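Local coordinates for protein transcriptional regulator (Vibrio virus VP882, PDB 7DWM) that binds the autoinducer 3,5-dimethylpyrazin-2-ol in a PAS-type domain and probably regulates transcription by binding DNA through a LuxR-type helix-turn-helix domain, at residues A[101-107]-A[122-128]; A[166-170]-A[220-226]; A[31-37]-A[56-62]. All blocks are in the same frame, centred on the assembly; numbering follows the deposited sequence.

Contact 1 of 3, residues A[101-107]-A[122-128]; sequences RVFTFTK and FHGQDLT. With A1U (3,5-dimethylpyrazin-2-ol), chain C.
Phe105 lies between the bare backbone of Gly124 and the bound 3,5-dimethylpyrazin-2-ol. Gly124 CA sits 3.8 Å from the ring centroid, a CH-pi contact over one face, while A1U CAC covers the opposite face. Because Gly124 has no side chain, the Phe105 ring can lean across the neighbouring strand. Phe122 reaches the ligand differently: its CG sits between the backbone N and the carbonyl carbon (chi1 63°), and methyl CAH rests over the ring centre, 3.8 Å from Phe122 CE1. Phe122 CD2 also meets the edge of the Phe105 ring. Lys107, on the same face of the sheet as Phe105 and Phe122, sends a weak 3.4 Å hydrogen bond from NZ to A1U OAI; Asp78 and Gln77 also hold that ammonium group.

At the other end Phe103 lays its ring over the backbone of Asp126, whose CA is above the ring centre. Ring and carboxylate planes are only 11° apart. The Asp126 carboxylate meets the edge of the Arg101 guanidinium in a salt bridge, and Thr128 OG1 lies over a guanidinium face. Asp126 also N-caps the helix that starts after it, accepting a weak bond from Thr128 N.

Paired backbone bonds join Thr104 to Gln125 and Thr106 to His123, whose side chains lie on the other face of the sheet. This antiparallel hairpin, 99-110 with 119-126, belongs to the PAS sheet, flanked by strands 88-96 and 28-32. Helix 42-47 packs on Phe103 and Phe105, and helix 127-139 leads away toward the second subunit, where Leu127 touches Ile134 of that chain.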
loop_
_atom_site.group_PDB
_atom_site.type_symbol
_atom_site.label_atom_id
_atom_site.label_comp_id
_atom_site.label_asym_id
_atom_site.label_seq_id
_atom_site.Cartn_x
_atom_site.Cartn_y
_atom_site.Cartn_z
ATOM N N ARG A 101 3.707 10.377 14.195
ATOM C CA ARG A 101 4.005 9.461 13.107
ATOM C C ARG A 101 2.712 9.027 12.433
ATOM O O ARG A 101 1.618 9.066 13.018
ATOM C CB ARG A 101 4.785 8.217 13.575
ATOM C CG ARG A 101 6.104 8.493 14.296
ATOM C CD ARG A 101 7.138 9.140 13.383
ATOM N NE ARG A 101 7.886 8.174 12.584
ATOM C CZ ARG A 101 9.061 8.429 12.017
ATOM N NH1 ARG A 101 9.624 9.622 12.161
ATOM N NH2 ARG A 101 9.673 7.495 11.302
ATOM N N VAL A 102 2.875 8.601 11.185
ATOM C CA VAL A 102 1.809 8.097 10.331
ATOM C C VAL A 102 2.062 6.604 10.178
ATOM O O VAL A 102 2.910 6.188 9.381
ATOM C CB VAL A 102 1.789 8.799 8.968
ATOM C CG1 VAL A 102 0.637 8.288 8.116
ATOM C CG2 VAL A 102 1.713 10.311 9.140
ATOM N N PHE A 103 1.357 5.787 10.950
ATOM C CA PHE A 103 1.501 4.348 10.851
ATOM C C PHE A 103 0.330 3.743 10.094
ATOM O O PHE A 103 -0.772 4.295 10.039
ATOM C CB PHE A 103 1.597 3.713 12.241
ATOM C CG PHE A 103 3.001 3.455 12.688
ATOM C CD1 PHE A 103 3.458 2.159 12.864
ATOM C CD2 PHE A 103 3.867 4.505 12.934
ATOM C CE1 PHE A 103 4.756 1.917 13.276
ATOM C CE2 PHE A 103 5.166 4.271 13.346
ATOM C CZ PHE A 103 5.609 2.975 13.518
ATOM N N THR A 104 0.598 2.589 9.507
ATOM C CA THR A 104 -0.421 1.654 9.064
ATOM C C THR A 104 -0.422 0.485 10.038
ATOM O O THR A 104 0.611 -0.165 10.227
ATOM C CB THR A 104 -0.122 1.197 7.635
ATOM O OG1 THR A 104 -0.424 2.259 6.719
ATOM C CG2 THR A 104 -0.877 -0.072 7.272
ATOM N N PHE A 105 -1.574 0.223 10.656
ATOM C CA PHE A 105 -1.766 -0.956 11.498
ATOM C C PHE A 105 -2.716 -1.916 10.793
ATOM O O PHE A 105 -3.911 -1.634 10.661
ATOM C CB PHE A 105 -2.277 -0.572 12.885
ATOM C CG PHE A 105 -1.187 -0.152 13.827
ATOM C CD1 PHE A 105 -0.519 -1.089 14.599
ATOM C CD2 PHE A 105 -0.818 1.179 13.927
ATOM C CE1 PHE A 105 0.494 -0.705 15.460
ATOM C CE2 PHE A 105 0.194 1.570 14.784
ATOM C CZ PHE A 105 0.851 0.625 15.552
ATOM N N THR A 106 -2.169 -3.042 10.335
ATOM C CA THR A 106 -2.930 -4.090 9.665
ATOM C C THR A 106 -3.398 -5.124 10.685
ATOM O O THR A 106 -2.574 -5.771 11.343
ATOM C CB THR A 106 -2.083 -4.755 8.578
ATOM O OG1 THR A 106 -1.206 -5.721 9.165
ATOM C CG2 THR A 106 -1.266 -3.715 7.847
ATOM N N LYS A 107 -4.717 -5.273 10.816
ATOM C CA LYS A 107 -5.296 -6.182 11.797
ATOM C C LYS A 107 -6.013 -7.325 11.093
ATOM O O LYS A 107 -6.880 -7.095 10.243
ATOM C CB LYS A 107 -6.236 -5.424 12.732
ATOM C CG LYS A 107 -5.582 -4.159 13.269
ATOM C CD LYS A 107 -6.552 -3.178 13.906
ATOM C CE LYS A 107 -7.025 -3.665 15.263
ATOM N NZ LYS A 107 -7.780 -2.612 15.996
ATOM N N PHE A 122 -1.928 -7.777 14.922
ATOM C CA PHE A 122 -1.745 -6.445 14.374
ATOM C C PHE A 122 -0.290 -6.264 13.969
ATOM O O PHE A 122 0.635 -6.669 14.693
ATOM C CB PHE A 122 -2.185 -5.343 15.366
ATOM C CG PHE A 122 -1.380 -5.294 16.637
ATOM C CD1 PHE A 122 -1.857 -5.887 17.793
ATOM C CD2 PHE A 122 -0.166 -4.623 16.687
ATOM C CE1 PHE A 122 -1.127 -5.839 18.965
ATOM C CE2 PHE A 122 0.570 -4.579 17.853
ATOM C CZ PHE A 122 0.086 -5.181 18.996
ATOM N N HIS A 123 -0.112 -5.681 12.782
ATOM C CA HIS A 123 1.183 -5.356 12.198
ATOM C C HIS A 123 1.215 -3.850 11.926
ATOM O O HIS A 123 0.427 -3.369 11.085
ATOM C CB HIS A 123 1.432 -6.160 10.924
ATOM C CG HIS A 123 2.746 -5.868 10.265
ATOM N ND1 HIS A 123 2.963 -6.069 8.919
ATOM C CD2 HIS A 123 3.912 -5.395 10.767
ATOM C CE1 HIS A 123 4.206 -5.732 8.620
ATOM N NE2 HIS A 123 4.802 -5.320 9.723
ATOM N N GLY A 124 2.064 -3.144 12.607
ATOM C CA GLY A 124 2.227 -1.703 12.429
ATOM C C GLY A 124 3.416 -1.403 11.528
ATOM O O GLY A 124 4.502 -1.950 11.723
ATOM N N GLN A 125 3.190 -0.534 10.547
ATOM C CA GLN A 125 4.228 -0.146 9.598
ATOM C C GLN A 125 4.384 1.368 9.589
ATOM O O GLN A 125 3.404 2.097 9.404
ATOM C CB GLN A 125 3.901 -0.646 8.186
ATOM C CG GLN A 125 3.500 -2.111 8.114
ATOM C CD GLN A 125 3.601 -2.671 6.709
ATOM O OE1 GLN A 125 2.636 -3.217 6.175
ATOM N NE2 GLN A 125 4.775 -2.536 6.102
ATOM N N ASP A 126 5.619 1.832 9.783
ATOM C CA ASP A 126 5.927 3.258 9.806
ATOM C C ASP A 126 5.972 3.795 8.381
ATOM O O ASP A 126 6.911 3.516 7.629
ATOM C CB ASP A 126 7.251 3.507 10.523
ATOM C CG ASP A 126 7.482 4.976 10.825
ATOM O OD1 ASP A 126 8.562 5.310 11.355
ATOM O OD2 ASP A 126 6.587 5.798 10.534
ATOM N N LEU A 127 4.958 4.571 8.014
ATOM C CA LEU A 127 4.816 5.097 6.664
ATOM C C LEU A 127 5.581 6.393 6.419
ATOM O O LEU A 127 5.774 6.759 5.257
ATOM C CB LEU A 127 3.337 5.307 6.335
ATOM C CG LEU A 127 2.554 4.015 6.102
ATOM C CD1 LEU A 127 1.353 4.289 5.224
ATOM C CD2 LEU A 127 3.439 2.935 5.484
ATOM N N THR A 128 6.006 7.099 7.470
ATOM C CA THR A 128 6.557 8.444 7.300
ATOM C C THR A 128 7.806 8.459 6.418
ATOM O O THR A 128 7.860 9.179 5.415
ATOM C CB THR A 128 6.878 9.039 8.673
ATOM O OG1 THR A 128 7.921 8.272 9.287
ATOM C CG2 THR A 128 5.653 9.004 9.571
HETATM C CAB A1U C . -3.107 1.430 17.110
HETATM C CAC A1U C . -1.970 1.200 17.924
HETATM C CAE A1U C . -2.762 -0.960 18.374
HETATM C CAF A1U C . -3.861 -0.641 17.549
HETATM C CAG A1U C . -0.944 2.287 18.089
HETATM C CAH A1U C . -2.607 -2.289 19.048
HETATM N NAA A1U C . -4.085 0.507 16.909
HETATM N NAD A1U C . -1.824 -0.008 18.542
HETATM O OAI A1U C . -4.816 -1.665 17.403
#

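Contact 2 of 3, residues A[166-170]-A[220-226]; sequences ELVLF and YYSMVPK
Glu166, Met223 and Pro225 carry this contact, in which the first helix of the LuxR-type helix-turn-helix domain, 163-172, meets the loop that follows helix 208-217. The Met223 side chain, its CG anti to the backbone N (chi1 174°), bends back onto the helix. Its sulfur lies against the aliphatic part of Glu166, Met223 SD to Glu166 CG 3.9 Å. The methyl group reaches the backbone O of Glu166, and Met223 CE is 4.0 Å from Phe170 CB.

Pro225 wedges in beside it. Leu167 CD1 touches Pro225 CB at 3.6 Å, and on the ring's other end Pro225 CD lies 3.8 Å from Phe170 CD2. Phe170 meets Met223 O with its edge, in the ring plane. The side chains of Leu169 and Tyr220 cross at about a right angle, Leu169 CD2 being 4.1 Å from Tyr220 CD1.

The second subunit adds to the same apolar patch: its Leu142 packs on both Leu167 and Pro225, and its Val138 on Phe170. Arg174 of the same chain as the contact makes a cation-pi contact with Phe170 and binds the backbone O of Tyr221.

The Glu166 chain is extended beyond CG, which carries OE1 to the backbone N-H of Lys226. Lys226 N meets Glu166 OE1 on its syn side, about 25° out of the carboxylate plane, at 2.7 Å and almost straight at 178°.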
loop_
_atom_site.group_PDB
_atom_site.type_symbol
_atom_site.label_atom_id
_atom_site.label_comp_id
_atom_site.label_asym_id
_atom_site.label_seq_id
_atom_site.Cartn_x
_atom_site.Cartn_y
_atom_site.Cartn_z
ATOM N N GLU A 166 -3.835 24.854 -0.689
ATOM C CA GLU A 166 -3.403 23.461 -0.645
ATOM C C GLU A 166 -4.573 22.513 -0.874
ATOM O O GLU A 166 -4.444 21.525 -1.607
ATOM C CB GLU A 166 -2.710 23.166 0.685
ATOM C CG GLU A 166 -1.264 23.641 0.732
ATOM C CD GLU A 166 -0.485 23.054 1.894
ATOM O OE1 GLU A 166 -1.107 22.732 2.928
ATOM O OE2 GLU A 166 0.751 22.917 1.772
ATOM N N LEU A 167 -5.723 22.791 -0.253
ATOM C CA LEU A 167 -6.904 21.954 -0.472
ATOM C C LEU A 167 -7.339 21.992 -1.936
ATOM O O LEU A 167 -7.597 20.948 -2.561
ATOM C CB LEU A 167 -8.044 22.420 0.432
ATOM C CG LEU A 167 -8.398 21.556 1.643
ATOM C CD1 LEU A 167 -7.312 21.650 2.696
ATOM C CD2 LEU A 167 -9.735 21.977 2.226
ATOM N N VAL A 168 -7.443 23.204 -2.488
ATOM C CA VAL A 168 -7.868 23.376 -3.872
ATOM C C VAL A 168 -6.935 22.627 -4.812
ATOM O O VAL A 168 -7.387 21.964 -5.750
ATOM C CB VAL A 168 -7.949 24.874 -4.226
ATOM C CG1 VAL A 168 -8.117 25.062 -5.728
ATOM C CG2 VAL A 168 -9.096 25.532 -3.476
ATOM N N LEU A 169 -5.625 22.709 -4.575
ATOM C CA LEU A 169 -4.681 22.025 -5.452
ATOM C C LEU A 169 -4.749 20.511 -5.279
ATOM O O LEU A 169 -4.648 19.768 -6.263
ATOM C CB LEU A 169 -3.262 22.534 -5.199
ATOM C CG LEU A 169 -2.217 22.008 -6.185
ATOM C CD1 LEU A 169 -2.555 22.494 -7.578
ATOM C CD2 LEU A 169 -0.825 22.455 -5.778
ATOM N N PHE A 170 -4.887 20.036 -4.035
ATOM C CA PHE A 170 -5.080 18.610 -3.789
ATOM C C PHE A 170 -6.219 18.063 -4.633
ATOM O O PHE A 170 -6.098 16.998 -5.251
ATOM C CB PHE A 170 -5.350 18.361 -2.300
ATOM C CG PHE A 170 -5.420 16.898 -1.925
ATOM C CD1 PHE A 170 -6.621 16.207 -1.975
ATOM C CD2 PHE A 170 -4.280 16.219 -1.524
ATOM C CE1 PHE A 170 -6.680 14.867 -1.635
ATOM C CE2 PHE A 170 -4.335 14.881 -1.183
ATOM C CZ PHE A 170 -5.535 14.204 -1.239
ATOM N N TYR A 220 3.892 17.626 -6.364
ATOM C CA TYR A 220 2.749 18.062 -5.573
ATOM C C TYR A 220 1.603 17.059 -5.533
ATOM O O TYR A 220 0.646 17.277 -4.783
ATOM C CB TYR A 220 2.241 19.408 -6.092
ATOM C CG TYR A 220 3.051 20.578 -5.584
ATOM C CD1 TYR A 220 2.780 21.148 -4.347
ATOM C CD2 TYR A 220 4.095 21.103 -6.334
ATOM C CE1 TYR A 220 3.521 22.217 -3.875
ATOM C CE2 TYR A 220 4.843 22.170 -5.870
ATOM C CZ TYR A 220 4.551 22.724 -4.641
ATOM O OH TYR A 220 5.294 23.785 -4.178
ATOM N N TYR A 221 1.656 15.975 -6.316
ATOM C CA TYR A 221 0.619 14.956 -6.182
ATOM C C TYR A 221 0.695 14.248 -4.836
ATOM O O TYR A 221 -0.323 13.750 -4.341
ATOM C CB TYR A 221 0.704 13.933 -7.314
ATOM C CG TYR A 221 -0.506 13.027 -7.351
ATOM C CD1 TYR A 221 -0.507 11.804 -6.690
ATOM C CD2 TYR A 221 -1.661 13.411 -8.019
ATOM C CE1 TYR A 221 -1.617 10.983 -6.708
ATOM C CE2 TYR A 221 -2.775 12.597 -8.044
ATOM C CZ TYR A 221 -2.748 11.384 -7.386
ATOM O OH TYR A 221 -3.857 10.569 -7.408
ATOM N N SER A 222 1.875 14.201 -4.228
ATOM C CA SER A 222 2.076 13.542 -2.947
ATOM C C SER A 222 1.923 14.498 -1.777
ATOM O O SER A 222 2.157 14.101 -0.631
ATOM C CB SER A 222 3.452 12.878 -2.897
ATOM O OG SER A 222 4.487 13.845 -2.878
ATOM N N MET A 223 1.543 15.742 -2.040
ATOM C CA MET A 223 1.370 16.713 -0.974
ATOM C C MET A 223 0.109 16.428 -0.173
ATOM O O MET A 223 -0.949 16.107 -0.718
ATOM C CB MET A 223 1.312 18.127 -1.545
ATOM C CG MET A 223 0.979 19.192 -0.511
ATOM S SD MET A 223 -0.332 20.321 -1.013
ATOM C CE MET A 223 -1.785 19.332 -0.682
ATOM N N VAL A 224 0.236 16.539 1.139
ATOM C CA VAL A 224 -0.884 16.453 2.067
ATOM C C VAL A 224 -1.172 17.861 2.563
ATOM O O VAL A 224 -0.230 18.569 2.946
ATOM C CB VAL A 224 -0.578 15.514 3.252
ATOM C CG1 VAL A 224 -1.827 15.282 4.081
ATOM C CG2 VAL A 224 -0.009 14.208 2.758
ATOM N N PRO A 225 -2.415 18.320 2.532
ATOM C CA PRO A 225 -2.690 19.682 2.986
ATOM C C PRO A 225 -2.301 19.799 4.453
ATOM O O PRO A 225 -2.665 18.963 5.282
ATOM C CB PRO A 225 -4.201 19.837 2.769
ATOM C CG PRO A 225 -4.552 18.796 1.741
ATOM C CD PRO A 225 -3.607 17.652 1.980
ATOM N N LYS A 226 -1.546 20.854 4.761
ATOM C CA LYS A 226 -0.978 21.013 6.095
ATOM C C LYS A 226 -2.045 21.196 7.170
ATOM O O LYS A 226 -1.756 20.996 8.355
ATOM C CB LYS A 226 0.033 22.157 6.089
ATOM C CG LYS A 226 -0.532 23.533 6.314
ATOM C CD LYS A 226 0.550 24.448 6.842
ATOM C CE LYS A 226 1.144 23.891 8.124
ATOM N NZ LYS A 226 0.301 24.259 9.300
#

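Contact 3 of 3, residues A[31-37]-A[56-62]; sequences KDTKSVF and EGLTDAD. With A1U (3,5-dimethylpyrazin-2-ol), chain C.
Lys31 and Asp60 make the charged link here. The ammonium NZ of Lys31 sits 2.8 Å from Asp60 OD2, on that oxygen's syn lone pair, with a weaker bond to OD1. The lysine's CG lies between the backbone N and the carbonyl carbon (chi1 49°), and the chain then bends at chi2 to cross the aspartate at about a right angle. From there Lys31 NZ also gives a weak 3.3 Å hydrogen bond to A1U OAI, and Asp78 makes a second salt bridge to the same ammonium group. The anions around this amine would probably favour its positive charge.

Backbone bonds come next. Phe37 N donates to Leu58 O at 3.0 Å, with an angle of 167°, and Gly57 N returns a weak bond to Phe37 O. In this PAS domain they fasten the loop between helices 42-47 and 71-80 to the start of strand 37-40, just past the type I turn from Asp32 to Ser35.

The remaining contacts gather round the Phe37 ring. The apolar one is Leu58 CD1, which approaches Phe37 CD1 to 3.8 Å. The Asp60 carboxylate stands nearly perpendicular to the ring, its OD1 3.6 Å from Phe37 CZ, while Asp62 OD2 comes equally near Phe37 CE1. Ligand methyl CAH meets the ring at its edge.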
loop_
_atom_site.group_PDB
_atom_site.type_symbol
_atom_site.label_atom_id
_atom_site.label_comp_id
_atom_site.label_asym_id
_atom_site.label_seq_id
_atom_site.Cartn_x
_atom_site.Cartn_y
_atom_site.Cartn_z
ATOM N N LYS A 31 -3.680 -9.710 20.267
ATOM C CA LYS A 31 -4.521 -9.650 21.455
ATOM C C LYS A 31 -5.718 -10.577 21.278
ATOM O O LYS A 31 -5.918 -11.173 20.218
ATOM C CB LYS A 31 -4.955 -8.220 21.787
ATOM C CG LYS A 31 -5.504 -7.436 20.645
ATOM C CD LYS A 31 -4.919 -6.050 20.703
ATOM C CE LYS A 31 -5.549 -5.162 19.679
ATOM N NZ LYS A 31 -5.219 -3.741 19.906
ATOM N N ASP A 32 -6.531 -10.659 22.328
ATOM C CA ASP A 32 -7.573 -11.661 22.477
ATOM C C ASP A 32 -8.921 -11.107 22.020
ATOM O O ASP A 32 -9.014 -10.006 21.467
ATOM C CB ASP A 32 -7.606 -12.117 23.938
ATOM C CG ASP A 32 -8.393 -13.388 24.150
ATOM O OD1 ASP A 32 -9.348 -13.342 24.949
ATOM O OD2 ASP A 32 -8.059 -14.423 23.533
ATOM N N THR A 33 -9.986 -11.881 22.250
ATOM C CA THR A 33 -11.344 -11.455 21.947
ATOM C C THR A 33 -11.841 -10.397 22.918
ATOM O O THR A 33 -12.892 -9.797 22.670
ATOM C CB THR A 33 -12.300 -12.652 21.952
ATOM O OG1 THR A 33 -13.641 -12.194 21.739
ATOM C CG2 THR A 33 -12.235 -13.386 23.286
ATOM N N LYS A 34 -11.143 -10.188 24.031
ATOM C CA LYS A 34 -11.402 -9.070 24.922
ATOM C C LYS A 34 -10.482 -7.890 24.623
ATOM O O LYS A 34 -10.359 -6.975 25.446
ATOM C CB LYS A 34 -11.268 -9.518 26.376
ATOM C CG LYS A 34 -12.469 -10.295 26.892
ATOM C CD LYS A 34 -12.049 -11.417 27.823
ATOM C CE LYS A 34 -12.114 -10.979 29.277
ATOM N NZ LYS A 34 -11.625 -12.039 30.202
ATOM N N SER A 35 -9.855 -7.892 23.443
ATOM C CA SER A 35 -8.839 -6.921 23.033
ATOM C C SER A 35 -7.742 -6.739 24.076
ATOM O O SER A 35 -7.125 -5.670 24.158
ATOM C CB SER A 35 -9.476 -5.566 22.703
ATOM O OG SER A 35 -8.523 -4.520 22.801
ATOM N N VAL A 36 -7.478 -7.764 24.881
ATOM C CA VAL A 36 -6.417 -7.726 25.876
ATOM C C VAL A 36 -5.142 -8.312 25.283
ATOM O O VAL A 36 -5.170 -9.375 24.653
ATOM C CB VAL A 36 -6.842 -8.478 27.148
ATOM C CG1 VAL A 36 -5.931 -8.150 28.293
ATOM C CG2 VAL A 36 -8.275 -8.121 27.512
ATOM N N PHE A 37 -4.020 -7.619 25.489
ATOM C CA PHE A 37 -2.742 -8.010 24.901
ATOM C C PHE A 37 -2.327 -9.407 25.355
ATOM O O PHE A 37 -2.405 -9.726 26.545
ATOM C CB PHE A 37 -1.653 -7.012 25.308
ATOM C CG PHE A 37 -1.595 -5.775 24.459
ATOM C CD1 PHE A 37 -0.887 -4.663 24.888
ATOM C CD2 PHE A 37 -2.232 -5.724 23.231
ATOM C CE1 PHE A 37 -0.823 -3.519 24.110
ATOM C CE2 PHE A 37 -2.169 -4.586 22.452
ATOM C CZ PHE A 37 -1.468 -3.485 22.892
ATOM N N GLU A 56 1.793 -6.291 29.763
ATOM C CA GLU A 56 0.976 -7.176 28.891
ATOM C C GLU A 56 -0.263 -7.623 29.664
ATOM O O GLU A 56 -0.200 -7.669 30.894
ATOM C CB GLU A 56 1.674 -8.491 28.546
ATOM C CG GLU A 56 3.069 -8.674 29.110
ATOM C CD GLU A 56 3.270 -8.388 30.584
ATOM O OE1 GLU A 56 4.400 -8.568 31.063
ATOM O OE2 GLU A 56 2.320 -7.886 31.204
ATOM N N GLY A 57 -1.317 -7.999 28.939
ATOM C CA GLY A 57 -2.595 -8.431 29.534
ATOM C C GLY A 57 -3.544 -7.262 29.746
ATOM O O GLY A 57 -4.685 -7.498 30.153
ATOM N N LEU A 58 -3.086 -6.042 29.462
ATOM C CA LEU A 58 -3.909 -4.816 29.614
ATOM C C LEU A 58 -4.666 -4.543 28.319
ATOM O O LEU A 58 -4.512 -5.320 27.366
ATOM C CB LEU A 58 -2.999 -3.639 29.948
ATOM C CG LEU A 58 -1.525 -3.993 30.031
ATOM C CD1 LEU A 58 -1.023 -4.444 28.677
ATOM C CD2 LEU A 58 -0.728 -2.807 30.528
ATOM N N THR A 59 -5.497 -3.502 28.335
ATOM C CA THR A 59 -6.254 -3.070 27.139
ATOM C C THR A 59 -5.430 -2.025 26.387
ATOM O O THR A 59 -4.310 -1.727 26.811
ATOM C CB THR A 59 -7.594 -2.459 27.542
ATOM O OG1 THR A 59 -7.313 -1.617 28.653
ATOM C CG2 THR A 59 -8.615 -3.496 27.944
ATOM N N ASP A 60 -5.985 -1.461 25.320
ATOM C CA ASP A 60 -5.222 -0.489 24.546
ATOM C C ASP A 60 -5.001 0.812 25.304
ATOM O O ASP A 60 -4.124 1.596 24.924
ATOM C CB ASP A 60 -5.902 -0.232 23.204
ATOM C CG ASP A 60 -5.512 -1.255 22.159
ATOM O OD1 ASP A 60 -4.295 -1.452 21.955
ATOM O OD2 ASP A 60 -6.413 -1.861 21.543
ATOM N N ALA A 61 -5.764 1.055 26.369
ATOM C CA ALA A 61 -5.543 2.215 27.230
ATOM C C ALA A 61 -4.286 1.924 28.038
ATOM O O ALA A 61 -4.312 1.610 29.230
ATOM C CB ALA A 61 -6.737 2.469 28.133
ATOM N N ASP A 62 -3.158 2.039 27.357
ATOM C CA ASP A 62 -1.876 1.641 27.915
ATOM C C ASP A 62 -1.324 2.759 28.792
ATOM O O ASP A 62 -2.018 3.728 29.115
ATOM C CB ASP A 62 -0.899 1.295 26.795
ATOM C CG ASP A 62 -1.066 -0.128 26.281
ATOM O OD1 ASP A 62 -0.260 -0.983 26.695
ATOM O OD2 ASP A 62 -1.988 -0.390 25.474
HETATM C CAB A1U C . -3.107 1.430 17.110
HETATM C CAC A1U C . -1.970 1.200 17.924
HETATM C CAE A1U C . -2.762 -0.960 18.374
HETATM C CAF A1U C . -3.861 -0.641 17.549
HETATM C CAG A1U C . -0.944 2.287 18.089
HETATM C CAH A1U C . -2.607 -2.289 19.048
HETATM N NAA A1U C . -4.085 0.507 16.909
HETATM N NAD A1U C . -1.824 -0.008 18.542
HETATM O OAI A1U C . -4.816 -1.665 17.403
#

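In the fold
From the N terminus, contact 3 comes first, closing the loop through helix 42-47 by tying the strand pieces 28-32 and 37-40 to residues 56-62. Contact 1 follows, closing the 99-110/119-126 hairpin. The two neither nest nor cross, yet they meet in space: strands 28-32 and 119-126 are neighbours, Phe37 packs on Phe122, and both contacts touch the same ligand. Helix 127-139 then runs on from the sheet, and contact 2 closes the longest of the three loops, around the helices of the LuxR-type helix-turn-helix domain. Its centre lies about 22 Å from that of contact 1 and about 37 Å from that of contact 3. Contacts 1 and 2 both touch the second subunit.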